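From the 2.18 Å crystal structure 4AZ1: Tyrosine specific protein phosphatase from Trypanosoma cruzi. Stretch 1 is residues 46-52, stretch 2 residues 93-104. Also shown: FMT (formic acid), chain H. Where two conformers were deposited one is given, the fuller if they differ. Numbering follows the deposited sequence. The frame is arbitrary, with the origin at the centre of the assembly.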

# COMPACT_ATOMS: atom_id res chain seq x y z
N ARG A 46 2.34 9.96 -10.97
CA ARG A 46 1.48 10.87 -10.22
C ARG A 46 0.41 10.16 -9.39
O ARG A 46 -0.08 10.72 -8.40
CB ARG A 46 0.86 11.94 -11.13
CG ARG A 46 0.13 11.42 -12.35
CD ARG A 46 -0.59 12.58 -13.03
NE ARG A 46 0.19 13.81 -12.92
CZ ARG A 46 -0.29 15.03 -13.14
NH1 ARG A 46 -1.55 15.19 -13.50
NH2 ARG A 46 0.51 16.08 -13.01
N HIS A 47 0.07 8.93 -9.78
CA HIS A 47 -0.86 8.12 -9.01
C HIS A 47 -0.35 7.91 -7.59
O HIS A 47 -1.13 7.67 -6.68
CB HIS A 47 -1.08 6.75 -9.67
CG HIS A 47 -1.87 6.79 -10.94
ND1 HIS A 47 -2.39 7.96 -11.47
CD2 HIS A 47 -2.23 5.80 -11.79
CE1 HIS A 47 -3.03 7.68 -12.59
NE2 HIS A 47 -2.95 6.39 -12.81
N LYS A 48 0.97 7.98 -7.42
CA LYS A 48 1.57 7.72 -6.12
C LYS A 48 2.14 8.97 -5.49
O LYS A 48 2.78 8.92 -4.43
CB LYS A 48 2.65 6.63 -6.22
CG LYS A 48 2.08 5.25 -6.49
CD LYS A 48 3.17 4.23 -6.75
CE LYS A 48 2.57 2.84 -6.97
NZ LYS A 48 3.59 1.87 -7.47
N ASN A 49 1.92 10.11 -6.14
CA ASN A 49 2.32 11.37 -5.54
C ASN A 49 1.19 11.91 -4.66
O ASN A 49 0.04 12.00 -5.10
CB ASN A 49 2.69 12.37 -6.65
CG ASN A 49 3.97 11.98 -7.36
OD1 ASN A 49 4.81 11.28 -6.79
ND2 ASN A 49 4.13 12.43 -8.60
N ARG A 50 1.52 12.23 -3.41
CA ARG A 50 0.54 12.83 -2.52
C ARG A 50 0.13 14.23 -3.01
O ARG A 50 -1.04 14.61 -2.94
CB ARG A 50 1.10 12.90 -1.10
CG ARG A 50 0.11 13.42 -0.05
CD ARG A 50 0.68 13.32 1.38
NE ARG A 50 0.84 11.93 1.81
CZ ARG A 50 -0.15 11.16 2.27
NH1 ARG A 50 -1.37 11.65 2.39
NH2 ARG A 50 0.08 9.90 2.63
N TYR A 51 1.09 14.99 -3.52
CA TYR A 51 0.80 16.32 -4.05
C TYR A 51 1.28 16.41 -5.50
O TYR A 51 2.44 16.12 -5.79
CB TYR A 51 1.48 17.39 -3.18
CG TYR A 51 1.07 17.33 -1.73
CD1 TYR A 51 -0.11 17.93 -1.30
CD2 TYR A 51 1.85 16.67 -0.79
CE1 TYR A 51 -0.51 17.88 0.03
CE2 TYR A 51 1.46 16.61 0.57
CZ TYR A 51 0.28 17.22 0.96
OH TYR A 51 -0.14 17.19 2.28
N LEU A 52 0.38 16.80 -6.38
CA LEU A 52 0.68 16.85 -7.81
C LEU A 52 1.94 17.65 -8.21
O LEU A 52 2.69 17.21 -9.09
CB LEU A 52 -0.54 17.35 -8.60
CG LEU A 52 -1.69 16.33 -8.61
CD1 LEU A 52 -2.79 16.76 -9.57
CD2 LEU A 52 -1.20 14.92 -8.95
N CYS A 93 11.59 12.20 1.81
CA CYS A 93 10.51 11.75 0.95
C CYS A 93 9.17 12.14 1.51
O CYS A 93 9.08 12.60 2.65
CB CYS A 93 10.58 10.23 0.75
SG CYS A 93 10.43 9.30 2.29
N GLN A 94 8.13 11.99 0.70
CA GLN A 94 6.77 12.32 1.15
C GLN A 94 6.28 11.20 2.05
O GLN A 94 6.92 10.12 2.14
CB GLN A 94 5.83 12.40 -0.07
CG GLN A 94 5.67 11.04 -0.75
CD GLN A 94 4.66 11.03 -1.90
OE1 GLN A 94 4.17 12.07 -2.34
NE2 GLN A 94 4.36 9.83 -2.38
N ALA A 95 5.19 11.44 2.76
CA ALA A 95 4.46 10.36 3.43
C ALA A 95 3.78 9.58 2.29
O ALA A 95 2.98 10.16 1.54
CB ALA A 95 3.41 10.94 4.41
N PRO A 96 4.10 8.29 2.15
CA PRO A 96 3.51 7.50 1.05
C PRO A 96 1.99 7.45 1.13
O PRO A 96 1.43 7.39 2.24
CB PRO A 96 4.09 6.09 1.26
CG PRO A 96 4.42 6.04 2.77
CD PRO A 96 4.90 7.46 3.08
N VAL A 97 1.32 7.51 -0.02
CA VAL A 97 -0.13 7.35 -0.05
C VAL A 97 -0.43 5.86 0.07
O VAL A 97 0.48 5.03 -0.07
CB VAL A 97 -0.74 7.94 -1.33
CG1 VAL A 97 -0.36 9.42 -1.47
CG2 VAL A 97 -0.30 7.16 -2.56
N VAL A 98 -1.68 5.51 0.35
CA VAL A 98 -2.05 4.12 0.59
C VAL A 98 -1.53 3.18 -0.50
O VAL A 98 -0.87 2.19 -0.21
CB VAL A 98 -3.58 3.97 0.79
CG1 VAL A 98 -4.01 2.50 0.73
CG2 VAL A 98 -3.97 4.59 2.13
N GLN A 99 -1.76 3.54 -1.76
CA GLN A 99 -1.33 2.68 -2.86
C GLN A 99 0.19 2.70 -3.07
O GLN A 99 0.73 1.91 -3.83
CB GLN A 99 -2.08 3.02 -4.15
CG GLN A 99 -3.61 3.00 -4.02
CD GLN A 99 -4.19 1.62 -3.67
OE1 GLN A 99 -3.50 0.60 -3.70
NE2 GLN A 99 -5.49 1.60 -3.36
N GLY A 100 0.88 3.60 -2.36
CA GLY A 100 2.32 3.69 -2.47
C GLY A 100 3.04 3.11 -1.26
O GLY A 100 4.27 3.00 -1.24
N ILE A 101 2.27 2.73 -0.25
CA ILE A 101 2.85 2.12 0.95
C ILE A 101 3.62 0.82 0.68
O ILE A 101 4.68 0.61 1.27
CB ILE A 101 1.81 1.97 2.09
CG1 ILE A 101 1.52 3.33 2.71
CG2 ILE A 101 2.30 0.99 3.18
CD1 ILE A 101 0.33 3.31 3.69
N PRO A 102 3.11 -0.06 -0.22
CA PRO A 102 3.90 -1.28 -0.44
C PRO A 102 5.28 -0.94 -1.01
O PRO A 102 6.27 -1.59 -0.63
CB PRO A 102 3.07 -2.05 -1.48
CG PRO A 102 1.67 -1.55 -1.31
CD PRO A 102 1.81 -0.11 -0.93
N ASP A 103 5.34 0.04 -1.91
CA ASP A 103 6.62 0.53 -2.44
C ASP A 103 7.52 1.03 -1.32
O ASP A 103 8.73 0.77 -1.30
CB ASP A 103 6.37 1.68 -3.41
CG ASP A 103 5.45 1.29 -4.56
OD1 ASP A 103 4.24 1.07 -4.30
OD2 ASP A 103 5.95 1.23 -5.70
N PHE A 104 6.92 1.76 -0.39
CA PHE A 104 7.70 2.39 0.67
C PHE A 104 8.31 1.29 1.55
O PHE A 104 9.51 1.30 1.84
CB PHE A 104 6.78 3.30 1.48
CG PHE A 104 7.47 4.03 2.62
CD1 PHE A 104 8.38 5.04 2.37
CD2 PHE A 104 7.16 3.72 3.94
CE1 PHE A 104 8.99 5.72 3.43
CE2 PHE A 104 7.77 4.39 5.00
CZ PHE A 104 8.68 5.39 4.75
C FMT H . 6.75 7.78 -0.50
O1 FMT H . 6.63 8.06 -1.71
O2 FMT H . 7.69 8.15 0.23
O HOH W 1 3.18 6.99 -2.31

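Two residues of the first stretch, Arg 50 and Lys 48, account for most of what that stretch contributes to the 453 Å² buried here (both sides summed), with 105 and 101 Å² covered respectively. On the second stretch Val 97 and Gln 94 are the most covered. The backbones come nearest at Lys 48 and Gly 100, whose CA atoms lie 5.5 Å apart, and at Arg 50 and Val 97, at 6.0 Å.

Arg 50 points its CA-to-CB bond toward the second stretch and extends through two t rotamers before chi3, at -68°, turns the guanidinium. The turn sets the group's edge against backbone carbonyls. Arg 50 NE donates to Ala 95 O at 2.8 Å with an N-H...O angle of 155°, and Arg 50 NH2 reaches the same Ala 95 O at 3.1 Å and 136°, so one carbonyl oxygen receives two N-H groups. A further bond from Arg 50 NH2 to Pro 96 O is short, at 2.9 Å, but its angle of 124° makes it weak. Both oxygens lie near the guanidinium plane, where its N-H bonds are directed, while Val 97 CG1 lies over one face. The same methyl packs against the start of the side chain, with Val 97 CG1 3.7 Å from Arg 50 CA and 3.8 Å from Arg 50 CB. Arg 50 is thus held by polar contacts at its edge and apolar contact along its root.

Gln 94 joins the two main contributors through their backbone. Its side-chain amide uses both ends: Gln 94 NE2 donates to Lys 48 O at 2.7 Å and 156°, and Gln 94 OE1 accepts from Arg 50 N at 2.9 Å and 169°, the straightest of the bonds across the contact for which an angle was measured. The amide therefore spans Asn 49, meeting a carbonyl before it and an N-H after it. Lys 48 O also accepts from water 1 at 2.9 Å, and that water accepts from Val 97 N at 3.0 Å, making a one-water bridge between the two backbones. Gln 94 NE2 has a second acceptor in the formic acid, probably carried over from the crystallisation liquor, with FMT O1 at 3.0 Å and 143°.

Lys 48 starts sideways to the second stretch, but its end comes nearer. With chi1 at -70° and chi2 to chi4 all t, the chain is extended and carries the ammonium to Asp 103, in the helix that begins at Ile 101. Lys 48 NZ forms a salt bridge with Asp 103 OD2 at 3.0 Å; its bond to Asp 103 OD1, at 3.3 Å, is weak. On the way the aliphatic part passes Gly 100, with Lys 48 CG 4.3 Å from Gly 100 CA, and Lys 48 CE lies 3.8 Å from Gln 99 O.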